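Local coordinates for leukotriene A-4 hydrolase (Saccharomyces cerevisiae, PDB 2XQ0), which cleaves amino-terminal residues from peptides, preferring di- and tripeptides, as a zinc aminopeptidase of the M1 family that also has low epoxide hydrolase activity, at residues 315-320 / 383-388; 357-362 / 458-463; 365-370 / 374-379; 426-431 / 453-458. All blocks are in the same frame, centred on the assembly; numbering follows the deposited sequence.

Contact 1: residues 315-320 / 383-388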
# COMPACT_ATOMS: atom_id res chain seq x y z
N CYS A 315 -6.24 -8.87 -12.68
CA CYS A 315 -5.82 -8.85 -14.08
C CYS A 315 -5.61 -7.44 -14.61
O CYS A 315 -4.87 -7.24 -15.56
CB CYS A 315 -6.84 -9.59 -14.94
SG CYS A 315 -8.41 -8.74 -15.03
N SER A 316 -6.28 -6.46 -13.99
CA SER A 316 -6.16 -5.07 -14.40
C SER A 316 -6.48 -4.19 -13.21
O SER A 316 -6.93 -4.68 -12.17
CB SER A 316 -7.12 -4.75 -15.54
OG SER A 316 -8.42 -4.43 -15.06
N TRP A 317 -6.29 -2.89 -13.38
CA TRP A 317 -6.52 -1.97 -12.27
C TRP A 317 -8.01 -1.63 -12.09
O TRP A 317 -8.38 -0.96 -11.13
CB TRP A 317 -5.63 -0.73 -12.40
CG TRP A 317 -4.18 -1.17 -12.55
CD1 TRP A 317 -3.41 -1.10 -13.67
CD2 TRP A 317 -3.38 -1.83 -11.55
NE1 TRP A 317 -2.16 -1.66 -13.43
CE2 TRP A 317 -2.12 -2.11 -12.14
CE3 TRP A 317 -3.60 -2.20 -10.22
CZ2 TRP A 317 -1.09 -2.74 -11.43
CZ3 TRP A 317 -2.58 -2.83 -9.52
CH2 TRP A 317 -1.34 -3.08 -10.12
N ASN A 318 -8.86 -2.14 -12.98
CA ASN A 318 -10.31 -2.08 -12.78
C ASN A 318 -10.79 -3.00 -11.68
O ASN A 318 -11.87 -2.80 -11.15
CB ASN A 318 -11.06 -2.50 -14.05
CG ASN A 318 -11.09 -1.43 -15.10
OD1 ASN A 318 -10.67 -0.30 -14.87
ND2 ASN A 318 -11.67 -1.77 -16.25
N HIS A 319 -10.00 -4.03 -11.37
CA HIS A 319 -10.40 -5.07 -10.41
C HIS A 319 -9.44 -5.11 -9.22
O HIS A 319 -9.18 -6.17 -8.63
CB HIS A 319 -10.47 -6.43 -11.12
CG HIS A 319 -11.37 -6.41 -12.31
ND1 HIS A 319 -12.73 -6.62 -12.22
CD2 HIS A 319 -11.11 -6.14 -13.61
CE1 HIS A 319 -13.27 -6.50 -13.42
NE2 HIS A 319 -12.31 -6.21 -14.28
N PHE A 320 -8.90 -3.94 -8.91
CA PHE A 320 -7.93 -3.75 -7.83
C PHE A 320 -8.47 -4.23 -6.48
O PHE A 320 -7.70 -4.63 -5.61
CB PHE A 320 -7.56 -2.27 -7.76
CG PHE A 320 -6.44 -1.95 -6.80
CD1 PHE A 320 -5.26 -2.67 -6.83
CD2 PHE A 320 -6.55 -0.87 -5.92
CE1 PHE A 320 -4.21 -2.36 -5.97
CE2 PHE A 320 -5.51 -0.56 -5.06
CZ PHE A 320 -4.34 -1.31 -5.09
N ASP A 383 -5.61 7.61 -10.09
CA ASP A 383 -6.83 8.37 -9.85
C ASP A 383 -7.95 7.52 -9.26
O ASP A 383 -8.95 8.06 -8.78
CB ASP A 383 -7.31 9.06 -11.13
CG ASP A 383 -6.44 10.23 -11.53
OD1 ASP A 383 -5.41 10.48 -10.86
OD2 ASP A 383 -6.78 10.91 -12.53
N ALA A 384 -7.79 6.21 -9.29
CA ALA A 384 -8.82 5.30 -8.81
C ALA A 384 -8.44 4.66 -7.49
O ALA A 384 -9.22 3.91 -6.92
CB ALA A 384 -9.07 4.22 -9.83
N PHE A 385 -7.23 4.94 -7.01
CA PHE A 385 -6.84 4.40 -5.72
C PHE A 385 -7.39 5.30 -4.62
O PHE A 385 -7.24 6.53 -4.63
CB PHE A 385 -5.32 4.20 -5.62
CG PHE A 385 -4.78 3.27 -6.67
CD1 PHE A 385 -5.51 2.15 -7.07
CD2 PHE A 385 -3.55 3.50 -7.26
CE1 PHE A 385 -5.02 1.30 -8.04
CE2 PHE A 385 -3.06 2.64 -8.23
CZ PHE A 385 -3.79 1.54 -8.62
N SER A 386 -8.10 4.67 -3.70
CA SER A 386 -8.69 5.36 -2.58
C SER A 386 -8.89 4.27 -1.56
O SER A 386 -8.42 3.16 -1.74
CB SER A 386 -10.05 5.93 -2.97
OG SER A 386 -10.99 4.88 -3.19
N THR A 387 -9.64 4.59 -0.52
CA THR A 387 -9.97 3.60 0.48
C THR A 387 -11.03 2.60 0.01
O THR A 387 -11.20 1.53 0.60
CB THR A 387 -10.44 4.29 1.75
OG1 THR A 387 -9.46 5.26 2.14
CG2 THR A 387 -10.65 3.28 2.86
N VAL A 388 -11.74 2.92 -1.07
CA VAL A 388 -12.85 2.07 -1.54
C VAL A 388 -12.48 0.60 -1.82
O VAL A 388 -13.14 -0.31 -1.33
CB VAL A 388 -13.56 2.69 -2.76
CG1 VAL A 388 -14.57 1.71 -3.36
CG2 VAL A 388 -14.24 3.98 -2.35
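Trp317 and Phe320 face Phe385 across two irregular backbone runs, the turn before helix 321-339 and the loop before helix 388-403, whose CA atoms come no nearer than 8.4 Å, between Trp317 and Ala384, so that rings alone bridge the gap. Phe385 reaches over with its CD1-CE1 side. Its CE1 stands 3.4 Å above the plane of the Phe320 ring, offset toward the rim and nearest CD2, while CD1 lies 3.4 Å from CE2 of Phe320. The two ring planes meet at 49°, an oblique pairing with centroids 4.5 Å apart. Phe320 offers this face because its CG is anti to the backbone N (chi1 -173°), which turns the ring out beside its own carbonyl carbon. The far corner of Phe385, CZ, touches CE3 of Trp317 at 4.1 Å, with the indole carbon at the edge of the phenylalanine ring. Trp317 also receives CD1 of Phe320 in the plane of its own ring and meets Tyr205 edge to face. With an alanine in place of Phe320, the face under Phe385 would be gone, and that ring would probably be freer to turn beside the inhibitor. Each backbone run is tied by a serine: Ser316 OG accepts from Asn318 N in an ST turn, and Ser386 OG caps Val388 N at the start of helix 388-403. Both Phe320 and Phe385 touch bound bestatin, and Phe320 also packs against Glu147 and the zinc ligand Glu324, so the two phenylalanines form part of the aromatic lining of the inhibitor site in this M1 aminopeptidase.

Contact 2: residues 357-362 / 458-463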
# COMPACT_ATOMS: atom_id res chain seq x y z
N ASN A 357 -14.71 8.90 5.16
CA ASN A 357 -13.94 10.09 4.90
C ASN A 357 -13.47 10.14 3.45
O ASN A 357 -13.51 11.18 2.81
CB ASN A 357 -12.74 10.17 5.85
CG ASN A 357 -13.16 10.30 7.30
OD1 ASN A 357 -14.29 10.69 7.60
ND2 ASN A 357 -12.25 9.98 8.21
N SER A 358 -13.03 9.00 2.94
CA SER A 358 -12.50 8.92 1.59
C SER A 358 -13.57 9.25 0.55
O SER A 358 -13.30 9.95 -0.43
CB SER A 358 -11.92 7.52 1.35
OG SER A 358 -11.58 7.35 -0.01
N ILE A 359 -14.78 8.75 0.77
CA ILE A 359 -15.87 9.00 -0.16
C ILE A 359 -16.39 10.43 0.00
O ILE A 359 -16.71 11.10 -0.99
CB ILE A 359 -17.02 7.99 0.04
CG1 ILE A 359 -16.59 6.59 -0.41
CG2 ILE A 359 -18.24 8.43 -0.75
CD1 ILE A 359 -17.63 5.53 -0.16
N ASP A 360 -16.47 10.91 1.24
CA ASP A 360 -16.89 12.29 1.52
C ASP A 360 -15.92 13.32 0.92
O ASP A 360 -16.33 14.41 0.53
CB ASP A 360 -17.03 12.54 3.03
CG ASP A 360 -18.26 11.89 3.63
OD1 ASP A 360 -19.02 11.25 2.87
OD2 ASP A 360 -18.47 12.02 4.85
N SER A 361 -14.65 12.97 0.87
CA SER A 361 -13.63 13.90 0.40
C SER A 361 -13.47 13.78 -1.11
O SER A 361 -12.66 14.48 -1.73
CB SER A 361 -12.29 13.61 1.08
OG SER A 361 -11.56 12.63 0.35
N MET A 362 -14.25 12.90 -1.71
CA MET A 362 -14.05 12.58 -3.11
C MET A 362 -14.47 13.65 -4.11
O MET A 362 -15.51 14.29 -4.00
CB MET A 362 -14.73 11.26 -3.47
CG MET A 362 -13.76 10.10 -3.47
SD MET A 362 -14.48 8.66 -4.24
CE MET A 362 -13.21 7.44 -3.89
N PRO A 458 -22.15 3.48 -6.50
CA PRO A 458 -21.36 4.42 -5.69
C PRO A 458 -21.82 4.58 -4.24
O PRO A 458 -22.94 4.20 -3.91
CB PRO A 458 -21.54 5.75 -6.43
CG PRO A 458 -22.86 5.61 -7.16
CD PRO A 458 -22.88 4.17 -7.59
N GLY A 459 -20.96 5.12 -3.39
CA GLY A 459 -21.34 5.42 -2.01
C GLY A 459 -21.00 4.33 -1.00
O GLY A 459 -20.37 3.33 -1.35
N MET A 460 -21.41 4.54 0.25
CA MET A 460 -21.17 3.56 1.32
C MET A 460 -22.04 2.33 1.11
O MET A 460 -23.20 2.45 0.77
CB MET A 460 -21.50 4.16 2.69
CG MET A 460 -20.72 5.40 3.02
SD MET A 460 -18.98 5.00 3.26
CE MET A 460 -19.03 4.14 4.84
N PRO A 461 -21.48 1.14 1.33
CA PRO A 461 -22.36 -0.01 1.26
C PRO A 461 -23.22 -0.08 2.53
O PRO A 461 -23.06 0.74 3.42
CB PRO A 461 -21.39 -1.17 1.22
CG PRO A 461 -20.21 -0.70 1.99
CD PRO A 461 -20.15 0.79 1.85
N PRO A 462 -24.11 -1.07 2.62
CA PRO A 462 -24.88 -1.22 3.86
C PRO A 462 -23.94 -1.45 5.05
O PRO A 462 -22.96 -2.17 4.91
CB PRO A 462 -25.72 -2.47 3.60
CG PRO A 462 -25.87 -2.53 2.13
CD PRO A 462 -24.54 -2.03 1.59
N ARG A 463 -24.27 -0.88 6.20
CA ARG A 463 -23.37 -0.91 7.35
C ARG A 463 -23.52 -2.17 8.19
O ARG A 463 -24.61 -2.50 8.67
CB ARG A 463 -23.57 0.31 8.25
CG ARG A 463 -22.57 0.36 9.41
CD ARG A 463 -22.71 1.67 10.16
NE ARG A 463 -23.98 1.71 10.87
CZ ARG A 463 -24.49 2.82 11.41
NH1 ARG A 463 -23.87 3.98 11.27
NH2 ARG A 463 -25.65 2.76 12.06
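Ile359 meets Gly459 and Met460 through a straight side chain on one partner and a folded one on the other. Its CG1 lies anti to the carbonyl carbon (chi1 -69°) and CD1 continues outward in the extended form (chi2 176°), while Met460 is bent at both chi2 and chi3, which brings its sulfur back to the isoleucine. This is packing of a helix C-terminus on a proline-rich loop in the M1 peptidase fold: 357-362 closes helix 341-360 of the M1 catalytic domain, and 458-463 runs from helix 451-456 toward helix 469-484. The backbones approach to 6.8 Å between the CA atoms of Ile359 and Gly459. So close an approach leaves the glycine peptide itself as part of the surface, and CD1 of Ile359 rests against its carbonyl group. Gly459 has a positive phi of 94°, at which a CB would jam against the carbonyl oxygen of Pro458. Both backbone polar atoms of Gly459 have partners outside the two segments: N bonds to Ser369 OG and O to Lys392 NZ. Met460 continues along helix 341-360, touching Trp352, Leu355 and Gln356. The helix end is finished by Ser361 N bonding to Asn357 O and Met362 N to Ile359 O. At the join, the methyl CD1 of Ile359 lies 3.7 Å from Gly459 C and 3.7 Å from the sulfur SD of Met460.

Contact 3: residues 365-370 / 374-379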
# COMPACT_ATOMS: atom_id res chain seq x y z
N PRO A 365 -17.29 11.18 -6.69
CA PRO A 365 -17.67 9.93 -6.00
C PRO A 365 -18.54 9.01 -6.86
O PRO A 365 -18.41 7.80 -6.74
CB PRO A 365 -18.43 10.42 -4.77
CG PRO A 365 -18.88 11.82 -5.12
CD PRO A 365 -17.79 12.37 -5.99
N GLU A 366 -19.38 9.58 -7.73
CA GLU A 366 -20.27 8.75 -8.55
C GLU A 366 -19.45 7.76 -9.37
O GLU A 366 -19.89 6.64 -9.63
CB GLU A 366 -21.11 9.62 -9.47
CG GLU A 366 -22.03 8.82 -10.40
CD GLU A 366 -23.45 8.69 -9.86
OE1 GLU A 366 -23.65 8.85 -8.64
OE2 GLU A 366 -24.36 8.42 -10.67
N ARG A 367 -18.27 8.21 -9.80
CA ARG A 367 -17.38 7.38 -10.58
C ARG A 367 -16.43 6.59 -9.70
O ARG A 367 -16.32 5.37 -9.81
CB ARG A 367 -16.56 8.24 -11.55
CG ARG A 367 -15.47 7.44 -12.22
CD ARG A 367 -14.76 8.16 -13.35
NE ARG A 367 -13.95 7.19 -14.08
CZ ARG A 367 -13.04 7.48 -14.99
NH1 ARG A 367 -12.37 6.50 -15.57
NH2 ARG A 367 -12.79 8.75 -15.31
N PHE A 368 -15.71 7.28 -8.82
CA PHE A 368 -14.58 6.64 -8.17
C PHE A 368 -14.91 5.87 -6.89
O PHE A 368 -14.02 5.29 -6.28
CB PHE A 368 -13.45 7.65 -7.91
CG PHE A 368 -12.79 8.15 -9.17
CD1 PHE A 368 -12.89 9.48 -9.54
CD2 PHE A 368 -12.06 7.29 -9.98
CE1 PHE A 368 -12.28 9.95 -10.69
CE2 PHE A 368 -11.45 7.76 -11.14
CZ PHE A 368 -11.56 9.08 -11.49
N SER A 369 -16.18 5.83 -6.49
CA SER A 369 -16.53 5.09 -5.28
C SER A 369 -17.19 3.74 -5.57
O SER A 369 -17.63 3.06 -4.66
CB SER A 369 -17.40 5.92 -4.34
OG SER A 369 -18.73 6.02 -4.82
N THR A 370 -17.26 3.36 -6.84
CA THR A 370 -17.77 2.05 -7.19
C THR A 370 -16.66 1.04 -6.93
O THR A 370 -15.48 1.35 -7.14
CB THR A 370 -18.21 1.97 -8.67
OG1 THR A 370 -17.10 2.24 -9.53
CG2 THR A 370 -19.32 3.00 -8.94
N ASN A 374 -13.68 1.52 -13.93
CA ASN A 374 -13.78 1.53 -15.38
C ASN A 374 -12.78 2.53 -15.90
O ASN A 374 -13.14 3.64 -16.28
CB ASN A 374 -15.21 1.88 -15.83
CG ASN A 374 -15.38 1.94 -17.36
OD1 ASN A 374 -14.58 1.39 -18.12
ND2 ASN A 374 -16.45 2.59 -17.80
N LEU A 375 -11.51 2.15 -15.88
CA LEU A 375 -10.46 3.03 -16.32
C LEU A 375 -10.41 2.90 -17.83
O LEU A 375 -10.67 1.84 -18.39
CB LEU A 375 -9.11 2.60 -15.73
CG LEU A 375 -8.90 2.58 -14.22
CD1 LEU A 375 -7.48 2.16 -13.89
CD2 LEU A 375 -9.19 3.94 -13.59
N ASN A 376 -10.10 3.97 -18.52
CA ASN A 376 -9.93 3.82 -19.95
C ASN A 376 -8.43 3.79 -20.17
O ASN A 376 -7.68 3.55 -19.23
CB ASN A 376 -10.59 4.97 -20.70
CG ASN A 376 -12.00 5.25 -20.22
OD1 ASN A 376 -12.31 6.36 -19.76
ND2 ASN A 376 -12.88 4.25 -20.32
N ASP A 377 -7.98 4.03 -21.40
CA ASP A 377 -6.56 4.23 -21.63
C ASP A 377 -6.19 5.68 -21.39
O ASP A 377 -5.05 6.07 -21.57
CB ASP A 377 -6.16 3.81 -23.04
CG ASP A 377 -6.93 4.55 -24.10
OD1 ASP A 377 -7.69 5.47 -23.72
OD2 ASP A 377 -6.78 4.22 -25.30
N ASN A 378 -7.18 6.49 -20.99
CA ASN A 378 -6.94 7.90 -20.71
C ASN A 378 -6.93 8.20 -19.21
O ASN A 378 -6.77 9.34 -18.79
CB ASN A 378 -8.00 8.77 -21.39
CG ASN A 378 -9.40 8.49 -20.85
OD1 ASN A 378 -9.64 7.46 -20.21
ND2 ASN A 378 -10.33 9.41 -21.10
N THR A 379 -7.13 7.16 -18.40
CA THR A 379 -7.22 7.36 -16.97
C THR A 379 -5.95 6.89 -16.28
O THR A 379 -5.46 5.79 -16.54
CB THR A 379 -8.38 6.58 -16.35
OG1 THR A 379 -9.59 6.87 -17.06
CG2 THR A 379 -8.55 6.97 -14.89
O HOH W 1 -14.08 4.09 -12.93
O HOH W 2 -11.10 9.23 -17.70
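Arg367 NH1 makes both direct hydrogen bonds of this contact, donating to the backbone O of Asn374 at 3.0 Å and to OG1 of Thr379 at 3.2 Å. NH1 stands above the carbonyl plane of Asn374, with an N-H...O angle of 140°; its bond to Thr379 is straighter, at 155°. Two waters lie in the guanidinium plane at its edge: one takes a weak bond from NE and a 2.8 Å bond from Asn374 N, the other links NH2 to Thr379 OG1. That hydroxyl also accepts from Asn376 N, so one oxygen ties the loop's own turn to the arginine. The side chain reaches this far because it is extended from CG to NE (chi3 -168°). A methionine in its place would probably leave Asn374 O and Thr379 OG1 without their shared donor and the loop less firmly tied. Packing follows behind: CG of Arg367 lies over the centre of the Phe368 ring, 4.0 Å above it, and CE2 of Phe368 lies over one guanidinium face, toward its rim. The short helix 365-368 holds the loop leading toward helix 388-403; in that loop Leu375 N bonds to Asn318 OD1, from the turn between strand 312-314 and helix 321-339.

Contact 4: residues 426-431 / 453-458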
# COMPACT_ATOMS: atom_id res chain seq x y z
N LEU A 426 -6.69 -12.66 -12.52
CA LEU A 426 -8.12 -12.83 -12.77
C LEU A 426 -8.93 -11.56 -12.61
O LEU A 426 -8.43 -10.54 -12.10
CB LEU A 426 -8.71 -13.90 -11.85
CG LEU A 426 -9.17 -13.37 -10.49
CD1 LEU A 426 -10.08 -14.37 -9.82
CD2 LEU A 426 -7.98 -13.07 -9.59
N ASP A 427 -10.18 -11.62 -13.08
CA ASP A 427 -11.10 -10.50 -12.92
C ASP A 427 -12.23 -10.86 -11.94
O ASP A 427 -12.32 -11.98 -11.45
CB ASP A 427 -11.61 -9.99 -14.29
CG ASP A 427 -12.43 -11.02 -15.05
OD1 ASP A 427 -13.08 -11.84 -14.39
OD2 ASP A 427 -12.45 -11.00 -16.31
N THR A 428 -13.06 -9.88 -11.61
CA THR A 428 -14.12 -10.08 -10.65
C THR A 428 -15.08 -11.17 -11.10
O THR A 428 -15.62 -11.92 -10.29
CB THR A 428 -14.91 -8.79 -10.54
OG1 THR A 428 -14.05 -7.75 -10.08
CG2 THR A 428 -16.08 -8.95 -9.59
N PHE A 429 -15.30 -11.26 -12.41
CA PHE A 429 -16.28 -12.20 -12.94
C PHE A 429 -15.82 -13.62 -12.68
O PHE A 429 -16.64 -14.48 -12.34
CB PHE A 429 -16.52 -11.93 -14.43
CG PHE A 429 -16.84 -10.49 -14.72
CD1 PHE A 429 -18.07 -9.96 -14.35
CD2 PHE A 429 -15.90 -9.66 -15.30
CE1 PHE A 429 -18.36 -8.64 -14.59
CE2 PHE A 429 -16.18 -8.32 -15.55
CZ PHE A 429 -17.42 -7.82 -15.19
N GLN A 430 -14.52 -13.87 -12.80
CA GLN A 430 -13.98 -15.19 -12.51
C GLN A 430 -14.07 -15.49 -11.01
O GLN A 430 -14.29 -16.63 -10.59
CB GLN A 430 -12.53 -15.29 -13.00
CG GLN A 430 -12.36 -15.10 -14.52
CD GLN A 430 -10.91 -14.99 -14.91
OE1 GLN A 430 -10.31 -13.92 -14.82
NE2 GLN A 430 -10.31 -16.11 -15.31
N PHE A 431 -13.89 -14.46 -10.19
CA PHE A 431 -14.08 -14.60 -8.75
C PHE A 431 -15.50 -15.10 -8.50
O PHE A 431 -15.70 -16.08 -7.79
CB PHE A 431 -13.83 -13.27 -8.02
CG PHE A 431 -14.41 -13.21 -6.62
CD1 PHE A 431 -13.82 -13.90 -5.58
CD2 PHE A 431 -15.52 -12.44 -6.35
CE1 PHE A 431 -14.34 -13.84 -4.28
CE2 PHE A 431 -16.05 -12.37 -5.06
CZ PHE A 431 -15.46 -13.08 -4.03
N THR A 453 -25.41 -3.52 -6.43
CA THR A 453 -25.10 -2.43 -5.52
C THR A 453 -23.66 -2.55 -5.04
O THR A 453 -22.90 -1.58 -5.05
CB THR A 453 -26.07 -2.41 -4.33
OG1 THR A 453 -27.37 -2.05 -4.80
CG2 THR A 453 -25.63 -1.39 -3.29
N TRP A 454 -23.27 -3.76 -4.63
CA TRP A 454 -21.93 -3.98 -4.11
C TRP A 454 -20.85 -3.69 -5.16
O TRP A 454 -19.90 -2.97 -4.88
CB TRP A 454 -21.77 -5.41 -3.60
CG TRP A 454 -22.34 -5.63 -2.23
CD1 TRP A 454 -23.51 -6.26 -1.92
CD2 TRP A 454 -21.76 -5.22 -0.98
NE1 TRP A 454 -23.70 -6.26 -0.56
CE2 TRP A 454 -22.64 -5.64 0.04
CE3 TRP A 454 -20.59 -4.55 -0.63
CZ2 TRP A 454 -22.37 -5.40 1.39
CZ3 TRP A 454 -20.33 -4.32 0.70
CH2 TRP A 454 -21.22 -4.74 1.70
N LEU A 455 -21.01 -4.24 -6.36
CA LEU A 455 -19.95 -4.12 -7.36
C LEU A 455 -19.95 -2.82 -8.17
O LEU A 455 -18.87 -2.28 -8.48
CB LEU A 455 -19.96 -5.34 -8.28
CG LEU A 455 -19.70 -6.69 -7.62
CD1 LEU A 455 -19.67 -7.78 -8.67
CD2 LEU A 455 -18.41 -6.69 -6.82
N TYR A 456 -21.11 -2.29 -8.51
CA TYR A 456 -21.17 -1.18 -9.47
C TYR A 456 -21.83 0.11 -8.99
O TYR A 456 -21.89 1.07 -9.72
CB TYR A 456 -21.81 -1.65 -10.79
CG TYR A 456 -20.97 -2.67 -11.51
CD1 TYR A 456 -19.90 -2.28 -12.29
CD2 TYR A 456 -21.23 -4.03 -11.37
CE1 TYR A 456 -19.11 -3.21 -12.93
CE2 TYR A 456 -20.44 -4.97 -12.00
CZ TYR A 456 -19.39 -4.56 -12.79
OH TYR A 456 -18.60 -5.48 -13.42
N LYS A 457 -22.31 0.14 -7.76
CA LYS A 457 -23.01 1.33 -7.29
C LYS A 457 -22.06 2.14 -6.42
O LYS A 457 -21.25 1.57 -5.70
CB LYS A 457 -24.26 0.93 -6.50
CG LYS A 457 -25.35 1.99 -6.42
CD LYS A 457 -26.71 1.41 -6.83
CE LYS A 457 -27.74 1.53 -5.71
NZ LYS A 457 -28.21 2.94 -5.49
N PRO A 458 -22.15 3.48 -6.50
CA PRO A 458 -21.36 4.42 -5.69
C PRO A 458 -21.82 4.58 -4.24
O PRO A 458 -22.94 4.20 -3.91
CB PRO A 458 -21.54 5.75 -6.43
CG PRO A 458 -22.86 5.61 -7.16
CD PRO A 458 -22.88 4.17 -7.59
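Thr428 and Leu455 supply the aliphatic part of the contact, reaching toward each other tip to tip with CG2 of the threonine 3.9 Å from CD1 of the leucine. OG1 of Thr428 sits beside the backbone N (chi1 -61°), which puts the methyl CG2 anti to that nitrogen and toward the leucine. The hydroxyl OG1 accepts from the indole NE1 of Trp321 and is also hydrogen-bonded to His319 ND1. The aromatic part joins Phe429 and Tyr456, whose side chains cross at about a right angle. The phenol oxygen OH of Tyr456 comes obliquely to the Phe429 ring, 3.2 Å from CZ and 3.4 Å from CE1. Further out, Arg9 lies against the tyrosine ring in a cation-pi contact, and Pro11 touches Phe429. Polar bonds shape the helix start within 426-431 itself. Asp427 OD1 accepts from Gln430 N at 3.0 Å, met nearly along its C-O axis, and Gln430 OE1 accepts in return from Asp427 N at 2.9 Å. The other carboxylate oxygen, OD2, lies in the plane of the Phe429 ring at its edge and is bonded by Ser14 OG and Glu16 N. The reciprocal bonds of Asp427 and Gln430 form a capping box, with Asp427 as N-cap of helix 428-438; beyond it, the contact is helix-to-helix packing that sets the start of 428-438 against the end of helix 451-456.

How the contacts relate
Contact 1 is the one at the active site: the Phe320 side chain lies about 4 Å from bestatin and about 6 Å from the zinc ion. Each of the other three touches it. Contact 3, centred about 9 Å from contact 1, joins it where Asn318 OD1 meets Leu375 N at 2.8 Å. Contact 4, about 11 Å away, joins through His319 ND1 and Thr428 OG1, also 2.8 Å apart. Contact 2 touches contact 1 by packing of Met362 and Ser358 on Ser386, and contact 3 through Gly459 N and Ser369 OG at 2.8 Å. Pro458 belongs to both contacts 2 and 4, whose centres are about 17 Å apart.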